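Local structure of SmhB (Serratia marcescens, 6ZZ5) at residues Asn139-Gln142 against Leu143-Asn147; Leu43-Ser46 against Glu47-Asn51; Ser307-Arg310 against Gln311-Thr315. The protein is the B component of Smh, a tripartite alpha-pore-forming toxin, and probably takes part in building the membrane pore. All coordinates share one frame; numbering follows the deposited sequence. Where two conformers were deposited one is given.

In the fold
From the N terminus, contact 2 comes first: residues 43-51 form the opening turns of the long helix 44-92. Contact 1, at 139-147, lies near the far end of the next long helix, 99-151, which runs back to the same end of the molecule; I144 and Y141 there pack on I50, with the two centres 11 Å apart. Contact 3, at 307-315, belongs to the short helix 306-319 and sits on the opposite side of the chain's centre, about 60 Å from contact 1 between centres. Each contact is local, joining residues three or four apart and closing about one turn of its own helix, and the three follow in series without nesting or crossing.

Contact 1: Asn139-Gln142 against Leu143-Asn147; sequences NNYQ and LIVVN
Y141 and V145 make the tight side of this stretch of helix 99-151, one of the long helices in the bundle of this HBL-family toxin component. CE2 of the Y141 ring comes within 3.4 Å of V145 CG2, a close approach one turn along, with the two side chains meeting at a slant. I144 crosses the tyrosine at about a right angle and brings its CD1 to 4.0 Å from Y141 CD1. The ring reaches forward along the helix because its CG stands anti to the backbone N (chi1 176°), and its OH is hydrogen-bonded to A257 O of helix 252-300. Y141 and V145 are buried, while I144 lies at the margin, against I50 of helix 44-92. The other side is looser: N140 and L143 lie side by side at the exposed surface, meeting at 3.9 Å between N140 OD1 and L143 CD1. Between the two sides the backbone departs from regular alpha-helical bonding. L143 N and I144 N bond three residues back, to N140 O and Y141 O, each donor sitting above the carbonyl plane. The i to i-4 pattern resumes at Q142 O, which takes a straight 3.3 Å bond from V146 N and a weak one from V145 N.

Contact 2: Leu43-Ser46 against Glu47-Asn51; sequences LRES and ERQIN
Two arginines one turn apart, R44 and R48, point the same way and bring their guanidinium groups into contact, with R44 NH2 only 3.1 Å from R48 NH2. This happens on the first turns of helix 44-92, in the long bundle of an HBL-family protein, right after L43 at the N-cap position. Both nitrogens are donors, so the approach is not a hydrogen bond; R44 is also poorly ordered, and the exact spacing should be read with care. The R48 nitrogen arrives at the edge of the R44 group, and the planes are turned 55° apart.

E45 reaches both groups from one side and probably offsets part of their repulsion. Its chain bends at chi2 (52°), and OE1 forms a salt bridge to R48 NH2 at 3.5 Å, the carboxylate standing steeply across the guanidinium at 76°. The same OE1 has a long salt bridge to R44 NH2, but lies well out of that guanidinium plane, an attraction of charges alone. The three residues thus form a surface salt-bridge network.

The face turned into the bundle is different. S46 is buried and touches L148 of helix 99-151, while I50 packs on V35 and F37 of the preceding loop and folds its CG1 back to 3.2 Å from S46 O. E47 is turned to the same loop, where its OE2 is hydrogen-bonded to F37 N. Regular i to i-4 backbone bonds run beneath these side chains, beginning with E47 N to L43 O. One water links S46 to Q49: it accepts from S46 OG at 2.6 Å and donates to Q49 OE1 at 3.1 Å.

Contact 3: Ser307-Arg310 against Gln311-Thr315; sequences SFLR and QLFLT. With SO4 (sulfate ion), chain D.
L309 and F313 lie side by side on helix 306-319, pointing the same way, with L309 CD2 3.9 Å from F313 CE2. The phenylalanine ring presents its edge to the backbone below it: L309 O lies in the ring plane, 3.4 Å from F313 CD2. With CG beside the backbone N (chi1 -81°), the ring runs back toward L309 and meets its carbonyl oxygen edge-on. On the neighbouring strip of the helix F308 and L312 meet more loosely, F308 CE2 to L312 CD2 at 4.4 Å, the methyl group approaching the ring obliquely.

These two pairs, each spaced i to i+4, make the side of the helix that lies against the end of the helical bundle, L309 and F313 buried and F308 at its exposed margin. L309 and F313 pack on L106 of helix 99-151, whereas F308 and L312 sit on L295 of helix 252-300.

R310 leaves the helix away from these pairs, its side chain touching P94 of a loop, and bends at chi3 to hold a sulfate that probably came from the crystallisation liquor. The ion sits at the edge of the guanidinium, its sulfur in the plane. R310 NH2 donates to sulfate O3 at 2.7 Å in an almost straight bond, and NH1 donates to O1 at 3.2 Å. Further along, Q311 O accepts two hydrogen bonds from T315, one from the backbone N and a second from OG1 at 2.9 Å, arriving from opposite faces of the carbonyl plane.

Contact 1: Asn139-Gln142 against Leu143-Asn147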
loop_
_atom_site.group_PDB
_atom_site.type_symbol
_atom_site.label_atom_id
_atom_site.label_comp_id
_atom_site.label_asym_id
_atom_site.label_seq_id
_atom_site.Cartn_x
_atom_site.Cartn_y
_atom_site.Cartn_z
ATOM N N ASN A 139 -14.791 12.550 -3.192
ATOM C CA ASN A 139 -15.803 13.406 -2.526
ATOM C C ASN A 139 -16.878 13.809 -3.547
ATOM O O ASN A 139 -18.068 13.749 -3.195
ATOM C CB ASN A 139 -15.214 14.591 -1.770
ATOM C CG ASN A 139 -14.681 14.125 -0.420
ATOM O OD1 ASN A 139 -15.461 14.086 0.537
ATOM N ND2 ASN A 139 -13.374 13.817 -0.322
ATOM N N ASN A 140 -16.488 14.238 -4.744
ATOM C CA ASN A 140 -17.483 14.611 -5.792
ATOM C C ASN A 140 -18.372 13.400 -6.140
ATOM O O ASN A 140 -19.551 13.618 -6.323
ATOM C CB ASN A 140 -16.823 15.266 -7.008
ATOM C CG ASN A 140 -16.541 16.719 -6.708
ATOM O OD1 ASN A 140 -17.445 17.486 -6.373
ATOM N ND2 ASN A 140 -15.299 17.124 -6.779
ATOM N N TYR A 141 -17.812 12.190 -6.172
ATOM C CA TYR A 141 -18.542 10.936 -6.476
ATOM C C TYR A 141 -19.732 10.808 -5.522
ATOM O O TYR A 141 -20.814 10.408 -5.976
ATOM C CB TYR A 141 -17.662 9.684 -6.455
ATOM C CG TYR A 141 -18.468 8.418 -6.667
ATOM C CD1 TYR A 141 -18.709 7.931 -7.929
ATOM C CD2 TYR A 141 -19.137 7.830 -5.605
ATOM C CE1 TYR A 141 -19.553 6.851 -8.127
ATOM C CE2 TYR A 141 -19.997 6.752 -5.777
ATOM C CZ TYR A 141 -20.209 6.263 -7.057
ATOM O OH TYR A 141 -21.010 5.171 -7.254
ATOM N N GLN A 142 -19.564 11.087 -4.230
ATOM C CA GLN A 142 -20.671 10.897 -3.243
ATOM C C GLN A 142 -21.893 11.729 -3.626
ATOM O O GLN A 142 -22.987 11.293 -3.330
ATOM C CB GLN A 142 -20.219 11.270 -1.822
ATOM C CG GLN A 142 -19.272 10.253 -1.207
ATOM C CD GLN A 142 -19.823 8.839 -1.242
ATOM O OE1 GLN A 142 -19.237 7.947 -1.818
ATOM N NE2 GLN A 142 -20.960 8.632 -0.623
ATOM N N LEU A 143 -21.750 12.842 -4.328
ATOM C CA LEU A 143 -22.921 13.660 -4.755
ATOM C C LEU A 143 -23.844 12.809 -5.643
ATOM O O LEU A 143 -25.063 12.908 -5.505
ATOM C CB LEU A 143 -22.486 14.918 -5.495
ATOM C CG LEU A 143 -21.513 15.847 -4.760
ATOM C CD1 LEU A 143 -21.258 17.078 -5.603
ATOM C CD2 LEU A 143 -22.035 16.235 -3.388
ATOM N N ILE A 144 -23.254 11.955 -6.488
ATOM C CA ILE A 144 -23.983 11.081 -7.443
ATOM C C ILE A 144 -24.927 10.146 -6.661
ATOM O O ILE A 144 -26.059 9.945 -7.061
ATOM C CB ILE A 144 -22.980 10.306 -8.320
ATOM C CG1 ILE A 144 -22.110 11.268 -9.145
ATOM C CG2 ILE A 144 -23.719 9.298 -9.203
ATOM C CD1 ILE A 144 -20.906 10.655 -9.775
ATOM N N VAL A 145 -24.441 9.570 -5.570
ATOM C CA VAL A 145 -25.166 8.592 -4.736
ATOM C C VAL A 145 -26.360 9.284 -4.084
ATOM O O VAL A 145 -27.465 8.689 -4.101
ATOM C CB VAL A 145 -24.237 7.965 -3.673
ATOM C CG1 VAL A 145 -25.006 6.913 -2.877
ATOM C CG2 VAL A 145 -22.988 7.353 -4.287
ATOM N N VAL A 146 -26.152 10.474 -3.518
ATOM C CA VAL A 146 -27.241 11.239 -2.862
ATOM C C VAL A 146 -28.301 11.535 -3.935
ATOM O O VAL A 146 -29.468 11.288 -3.646
ATOM C CB VAL A 146 -26.742 12.519 -2.172
ATOM C CG1 VAL A 146 -27.890 13.300 -1.578
ATOM C CG2 VAL A 146 -25.701 12.198 -1.099
ATOM N N ASN A 147 -27.893 11.994 -5.121
ATOM C CA ASN A 147 -28.838 12.381 -6.203
ATOM C C ASN A 147 -29.659 11.149 -6.600
ATOM O O ASN A 147 -30.857 11.281 -6.752
ATOM C CB ASN A 147 -28.106 12.994 -7.399
ATOM C CG ASN A 147 -27.587 14.382 -7.093
ATOM O OD1 ASN A 147 -28.207 15.106 -6.319
ATOM N ND2 ASN A 147 -26.479 14.770 -7.711
#

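Contact 2: Leu43-Ser46 against Glu47-Asn51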
loop_
_atom_site.group_PDB
_atom_site.type_symbol
_atom_site.label_atom_id
_atom_site.label_comp_id
_atom_site.label_asym_id
_atom_site.label_seq_id
_atom_site.Cartn_x
_atom_site.Cartn_y
_atom_site.Cartn_z
ATOM N N LEU A 43 -33.011 6.130 -14.682
ATOM C CA LEU A 43 -31.723 6.083 -13.938
ATOM C C LEU A 43 -30.542 6.139 -14.899
ATOM O O LEU A 43 -29.388 5.982 -14.401
ATOM C CB LEU A 43 -31.657 4.820 -13.081
ATOM C CG LEU A 43 -32.753 4.641 -12.036
ATOM C CD1 LEU A 43 -32.390 3.503 -11.101
ATOM C CD2 LEU A 43 -33.007 5.911 -11.233
ATOM N N ARG A 44 -30.778 6.372 -16.198
ATOM C CA ARG A 44 -29.713 6.402 -17.239
ATOM C C ARG A 44 -28.643 7.441 -16.877
ATOM O O ARG A 44 -27.422 7.135 -17.039
ATOM C CB ARG A 44 -30.309 6.668 -18.627
ATOM C CG ARG A 44 -29.279 6.904 -19.728
ATOM C CD ARG A 44 -29.926 7.200 -21.074
ATOM N NE ARG A 44 -30.997 8.194 -20.971
ATOM C CZ ARG A 44 -30.858 9.517 -21.103
ATOM N NH1 ARG A 44 -31.908 10.305 -20.961
ATOM N NH2 ARG A 44 -29.682 10.054 -21.367
ATOM N N GLU A 45 -29.033 8.622 -16.408
ATOM C CA GLU A 45 -28.015 9.666 -16.110
ATOM C C GLU A 45 -27.114 9.243 -14.924
ATOM O O GLU A 45 -25.884 9.560 -14.897
ATOM C CB GLU A 45 -28.702 11.019 -15.892
ATOM C CG GLU A 45 -27.758 12.175 -16.125
ATOM C CD GLU A 45 -27.032 12.113 -17.470
ATOM O OE1 GLU A 45 -27.595 11.492 -18.452
ATOM O OE2 GLU A 45 -25.881 12.631 -17.525
ATOM N N SER A 46 -27.702 8.603 -13.918
ATOM C CA SER A 46 -26.977 8.121 -12.732
ATOM C C SER A 46 -26.018 7.021 -13.187
ATOM O O SER A 46 -24.904 7.083 -12.758
ATOM C CB SER A 46 -27.914 7.672 -11.646
ATOM O OG SER A 46 -28.564 8.825 -11.142
ATOM N N GLU A 47 -26.449 6.091 -14.054
ATOM C CA GLU A 47 -25.530 5.060 -14.604
ATOM C C GLU A 47 -24.316 5.748 -15.262
ATOM O O GLU A 47 -23.212 5.296 -15.036
ATOM C CB GLU A 47 -26.251 4.116 -15.572
ATOM C CG GLU A 47 -25.309 3.188 -16.337
ATOM C CD GLU A 47 -26.009 2.293 -17.372
ATOM O OE1 GLU A 47 -25.403 2.021 -18.416
ATOM O OE2 GLU A 47 -27.119 1.790 -17.082
ATOM N N ARG A 48 -24.522 6.747 -16.100
ATOM C CA ARG A 48 -23.414 7.435 -16.828
ATOM C C ARG A 48 -22.471 8.117 -15.860
ATOM O O ARG A 48 -21.250 8.008 -16.040
ATOM C CB ARG A 48 -23.973 8.392 -17.874
ATOM C CG ARG A 48 -24.485 7.634 -19.095
ATOM C CD ARG A 48 -23.983 8.211 -20.403
ATOM N NE ARG A 48 -24.838 9.352 -20.653
ATOM C CZ ARG A 48 -25.873 9.359 -21.478
ATOM N NH1 ARG A 48 -26.155 8.295 -22.214
ATOM N NH2 ARG A 48 -26.597 10.456 -21.601
ATOM N N GLN A 49 -23.017 8.828 -14.882
ATOM C CA GLN A 49 -22.168 9.520 -13.882
ATOM C C GLN A 49 -21.309 8.486 -13.128
ATOM O O GLN A 49 -20.109 8.726 -12.916
ATOM C CB GLN A 49 -23.044 10.370 -12.944
ATOM C CG GLN A 49 -23.626 11.591 -13.628
ATOM C CD GLN A 49 -24.739 12.256 -12.851
ATOM O OE1 GLN A 49 -25.144 11.830 -11.773
ATOM N NE2 GLN A 49 -25.335 13.258 -13.462
ATOM N N ILE A 50 -21.930 7.411 -12.664
ATOM C CA ILE A 50 -21.203 6.378 -11.868
ATOM C C ILE A 50 -20.092 5.767 -12.722
ATOM O O ILE A 50 -18.995 5.514 -12.202
ATOM C CB ILE A 50 -22.185 5.325 -11.358
ATOM C CG1 ILE A 50 -23.130 5.934 -10.314
ATOM C CG2 ILE A 50 -21.437 4.105 -10.840
ATOM C CD1 ILE A 50 -24.308 5.077 -10.096
ATOM N N ASN A 51 -20.410 5.418 -13.980
ATOM C CA ASN A 51 -19.424 4.731 -14.845
ATOM C C ASN A 51 -18.318 5.731 -15.218
ATOM O O ASN A 51 -17.154 5.318 -15.332
ATOM C CB ASN A 51 -20.146 4.070 -16.009
ATOM C CG ASN A 51 -20.875 2.826 -15.540
ATOM O OD1 ASN A 51 -20.504 2.288 -14.488
ATOM N ND2 ASN A 51 -21.812 2.319 -16.336
HETATM O O HOH W 1 -27.000 10.373 -9.831
#

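Contact 3: Ser307-Arg310 against Gln311-Thr315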
loop_
_atom_site.group_PDB
_atom_site.type_symbol
_atom_site.label_atom_id
_atom_site.label_comp_id
_atom_site.label_asym_id
_atom_site.label_seq_id
_atom_site.Cartn_x
_atom_site.Cartn_y
_atom_site.Cartn_z
ATOM N N SER A 307 40.475 7.832 12.543
ATOM C CA SER A 307 40.241 6.785 13.563
ATOM C C SER A 307 38.747 6.719 13.925
ATOM O O SER A 307 38.197 5.614 14.040
ATOM C CB SER A 307 41.115 7.032 14.764
ATOM O OG SER A 307 40.947 5.966 15.645
ATOM N N PHE A 308 38.087 7.870 14.017
ATOM C CA PHE A 308 36.650 7.951 14.338
ATOM C C PHE A 308 35.880 7.227 13.232
ATOM O O PHE A 308 34.966 6.445 13.482
ATOM C CB PHE A 308 36.230 9.411 14.434
ATOM C CG PHE A 308 34.788 9.579 14.770
ATOM C CD1 PHE A 308 34.388 9.633 16.094
ATOM C CD2 PHE A 308 33.843 9.744 13.770
ATOM C CE1 PHE A 308 33.054 9.831 16.428
ATOM C CE2 PHE A 308 32.507 9.935 14.106
ATOM C CZ PHE A 308 32.106 9.965 15.433
ATOM N N LEU A 309 36.243 7.504 11.992
ATOM C CA LEU A 309 35.532 6.938 10.811
ATOM C C LEU A 309 35.803 5.432 10.684
ATOM O O LEU A 309 34.866 4.691 10.364
ATOM C CB LEU A 309 35.965 7.696 9.565
ATOM C CG LEU A 309 35.427 9.127 9.499
ATOM C CD1 LEU A 309 36.183 9.898 8.446
ATOM C CD2 LEU A 309 33.926 9.114 9.221
ATOM N N ARG A 310 37.029 4.992 10.950
ATOM C CA ARG A 310 37.291 3.540 11.022
ATOM C C ARG A 310 36.332 2.890 12.031
ATOM O O ARG A 310 35.673 1.905 11.644
ATOM C CB ARG A 310 38.761 3.289 11.317
ATOM C CG ARG A 310 39.663 3.782 10.206
ATOM C CD ARG A 310 41.069 3.194 10.271
ATOM N NE ARG A 310 41.812 4.027 11.163
ATOM C CZ ARG A 310 42.664 5.003 10.834
ATOM N NH1 ARG A 310 42.992 5.291 9.585
ATOM N NH2 ARG A 310 43.209 5.699 11.800
ATOM N N GLN A 311 36.246 3.425 13.257
ATOM C CA GLN A 311 35.373 2.887 14.334
ATOM C C GLN A 311 33.935 2.852 13.807
ATOM O O GLN A 311 33.249 1.806 13.935
ATOM C CB GLN A 311 35.468 3.721 15.627
ATOM C CG GLN A 311 34.757 3.149 16.868
ATOM C CD GLN A 311 33.229 3.188 16.925
ATOM O OE1 GLN A 311 32.576 4.139 16.442
ATOM N NE2 GLN A 311 32.627 2.135 17.505
ATOM N N LEU A 312 33.464 3.964 13.240
ATOM C CA LEU A 312 32.045 4.122 12.893
ATOM C C LEU A 312 31.669 3.149 11.778
ATOM O O LEU A 312 30.627 2.466 11.894
ATOM C CB LEU A 312 31.808 5.558 12.464
ATOM C CG LEU A 312 30.360 5.845 12.069
ATOM C CD1 LEU A 312 29.465 5.752 13.277
ATOM C CD2 LEU A 312 30.271 7.219 11.461
ATOM N N PHE A 313 32.490 3.052 10.754
ATOM C CA PHE A 313 32.192 2.219 9.566
ATOM C C PHE A 313 32.467 0.740 9.865
ATOM O O PHE A 313 31.713 -0.086 9.344
ATOM C CB PHE A 313 32.914 2.762 8.335
ATOM C CG PHE A 313 32.169 3.924 7.735
ATOM C CD1 PHE A 313 31.130 3.713 6.863
ATOM C CD2 PHE A 313 32.460 5.233 8.082
ATOM C CE1 PHE A 313 30.449 4.787 6.300
ATOM C CE2 PHE A 313 31.752 6.297 7.561
ATOM C CZ PHE A 313 30.740 6.085 6.662
ATOM N N LEU A 314 33.476 0.380 10.646
ATOM C CA LEU A 314 33.609 -1.053 11.022
ATOM C C LEU A 314 32.388 -1.455 11.838
ATOM O O LEU A 314 31.773 -2.409 11.459
ATOM C CB LEU A 314 34.901 -1.312 11.774
ATOM C CG LEU A 314 36.199 -1.188 10.967
ATOM C CD1 LEU A 314 37.413 -1.122 11.874
ATOM C CD2 LEU A 314 36.358 -2.351 10.008
ATOM N N THR A 315 32.015 -0.710 12.895
ATOM C CA THR A 315 30.825 -1.017 13.727
ATOM C C THR A 315 29.551 -1.067 12.864
ATOM O O THR A 315 28.726 -2.042 13.043
ATOM C CB THR A 315 30.765 -0.051 14.924
ATOM O OG1 THR A 315 32.035 -0.254 15.555
ATOM C CG2 THR A 315 29.619 -0.319 15.873
HETATM S S SO4 D . 45.409 8.400 10.134
HETATM O O1 SO4 D . 44.621 7.977 8.993
HETATM O O2 SO4 D . 46.780 8.042 9.931
HETATM O O3 SO4 D . 44.912 7.757 11.314
HETATM O O4 SO4 D . 45.287 9.821 10.304
#